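PDB 3CMN: putative hydrolase from Chloroflexus aurantiacus J-10-fl, which is of unknown function but is probably related to zincin-like metallopeptidases, which hydrolyse peptide bonds with a zinc ion held by a helical HExxH motif. Local coordinates for residues G129-G132 and Y133-Q136. Residues are numbered along the deposited sequence; the frame is centred on the assembly and turned at random.
Sequences GLLG and YLAQ
Leu131 and Leu134 meet on the buried side of the last turns of helix 120-135, with CD1 of Leu131 4.4 Å from CD1 of Leu134. Closer spacing, ordinary for a helix, is found nearer the backbone. Tyr133 CB lies 3.3 Å from Leu130 O. Leu134 CG sits 3.4 Å from Leu130 O, because a chi1 of -76° places it beside its own backbone N and back over the preceding turn. Ala135 CB lies 3.4 Å from Gly132 O. Beyond these residues the neighbouring helices close in. Leu131 reaches Trp82 and Leu83 of helix 79-92 and Ala27 of helix 20-31, while Leu134 packs on Leu300 and Met303 of helix 283-307.

Three alpha-helical hydrogen bonds tie the turns together. Tyr133 N, Leu134 N and Ala135 N donate to Gly129 O, Leu130 O and Leu131 O, each at 2.9 Å. Gln136 N hydrogen-bonds to Tyr133 O at 3.1 Å.

The looser side is partly exposed. Leu130 lies here and touches Leu307. With CG anti to the backbone N (chi1 179°), the Tyr133 ring swings outward from the helix, leaning toward the later residues. It still packs on Leu300, and its OH hydrogen-bonds Arg137 NH1. Gln136 brings CG to 3.5 Å from Gly132 O, and its NE2 makes a weak hydrogen bond to Leu30 O.

Main-chain bonds therefore hold these turns in shape, while their leucines pack them against helices 20-31, 79-92 and 283-307.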
ATOM      1  N   GLY A 129      18.221  -8.745   5.849  1.00 33.27           N
ATOM      2  CA  GLY A 129      17.961  -8.266   7.191  1.00 30.19           C
ATOM      3  C   GLY A 129      16.813  -7.286   7.178  1.00 29.43           C
ATOM      4  O   GLY A 129      15.883  -7.397   7.978  1.00 28.31           O
ATOM      5  N   LEU A 130      16.878  -6.323   6.262  1.00 28.31           N
ATOM      6  CA  LEU A 130      15.829  -5.322   6.147  1.00 28.99           C
ATOM      7  C   LEU A 130      14.487  -5.981   5.827  1.00 29.13           C
ATOM      8  O   LEU A 130      13.455  -5.593   6.363  1.00 29.97           O
ATOM      9  CB  LEU A 130      16.180  -4.291   5.070  1.00 29.00           C
ATOM     10  CG  LEU A 130      17.372  -3.381   5.405  1.00 30.13           C
ATOM     11  CD1 LEU A 130      17.749  -2.560   4.186  1.00 30.07           C
ATOM     12  CD2 LEU A 130      17.015  -2.469   6.574  1.00 29.28           C
ATOM     13  N   LEU A 131      14.513  -6.984   4.962  1.00 29.34           N
ATOM     14  CA  LEU A 131      13.303  -7.690   4.592  1.00 30.58           C
ATOM     15  C   LEU A 131      12.730  -8.488   5.776  1.00 30.25           C
ATOM     16  O   LEU A 131      11.510  -8.524   5.977  1.00 30.42           O
ATOM     17  CB  LEU A 131      13.595  -8.618   3.415  1.00 30.72           C
ATOM     18  CG  LEU A 131      12.434  -9.462   2.894  1.00 30.45           C
ATOM     19  CD1 LEU A 131      11.306  -8.556   2.367  1.00 29.10           C
ATOM     20  CD2 LEU A 131      12.956 -10.374   1.799  1.00 30.92           C
ATOM     21  N   GLY A 132      13.607  -9.120   6.555  1.00 28.89           N
ATOM     22  CA  GLY A 132      13.157  -9.878   7.710  1.00 26.27           C
ATOM     23  C   GLY A 132      12.519  -8.920   8.696  1.00 28.80           C
ATOM     24  O   GLY A 132      11.559  -9.254   9.400  1.00 28.21           O
ATOM     25  N   TYR A 133      13.055  -7.707   8.740  1.00 27.67           N
ATOM     26  CA  TYR A 133      12.517  -6.696   9.619  1.00 29.24           C
ATOM     27  C   TYR A 133      11.115  -6.313   9.147  1.00 28.72           C
ATOM     28  O   TYR A 133      10.200  -6.171   9.953  1.00 28.02           O
ATOM     29  CB  TYR A 133      13.410  -5.460   9.617  1.00 31.88           C
ATOM     30  CG  TYR A 133      12.870  -4.369  10.495  1.00 32.25           C
ATOM     31  CD1 TYR A 133      12.913  -4.482  11.883  1.00 34.45           C
ATOM     32  CD2 TYR A 133      12.254  -3.250   9.941  1.00 32.61           C
ATOM     33  CE1 TYR A 133      12.351  -3.508  12.701  1.00 34.67           C
ATOM     34  CE2 TYR A 133      11.687  -2.272  10.744  1.00 33.79           C
ATOM     35  CZ  TYR A 133      11.737  -2.406  12.126  1.00 36.31           C
ATOM     36  OH  TYR A 133      11.160  -1.453  12.940  1.00 38.96           O
ATOM     37  N   LEU A 134      10.962  -6.132   7.836  1.00 27.90           N
ATOM     38  CA  LEU A 134       9.673  -5.785   7.249  1.00 27.10           C
ATOM     39  C   LEU A 134       8.645  -6.865   7.573  1.00 27.51           C
ATOM     40  O   LEU A 134       7.490  -6.556   7.840  1.00 25.89           O
ATOM     41  CB  LEU A 134       9.801  -5.626   5.732  1.00 26.60           C
ATOM     42  CG  LEU A 134      10.459  -4.333   5.234  1.00 27.89           C
ATOM     43  CD1 LEU A 134      10.604  -4.396   3.723  1.00 27.23           C
ATOM     44  CD2 LEU A 134       9.627  -3.104   5.653  1.00 27.82           C
ATOM     45  N   ALA A 135       9.086  -8.123   7.576  1.00 27.27           N
ATOM     46  CA  ALA A 135       8.208  -9.252   7.868  1.00 27.81           C
ATOM     47  C   ALA A 135       7.529  -9.209   9.246  1.00 29.10           C
ATOM     48  O   ALA A 135       6.477  -9.823   9.443  1.00 30.63           O
ATOM     49  CB  ALA A 135       8.963 -10.569   7.701  1.00 25.69           C
ATOM     50  N   GLN A 136       8.107  -8.494  10.201  1.00 28.30           N
ATOM     51  CA  GLN A 136       7.487  -8.421  11.519  1.00 30.08           C
ATOM     52  C   GLN A 136       6.670  -7.166  11.708  1.00 30.88           C
ATOM     53  O   GLN A 136       6.180  -6.887  12.798  1.00 30.68           O
ATOM     54  CB  GLN A 136       8.528  -8.502  12.629  1.00 31.06           C
ATOM     55  CG  GLN A 136       9.910  -8.083  12.265  1.00 32.53           C
ATOM     56  CD  GLN A 136      10.836  -8.129  13.459  1.00 37.27           C
ATOM     57  OE1 GLN A 136      10.721  -7.312  14.378  1.00 39.94           O
ATOM     58  NE2 GLN A 136      11.754  -9.094  13.464  1.00 38.54           N
TER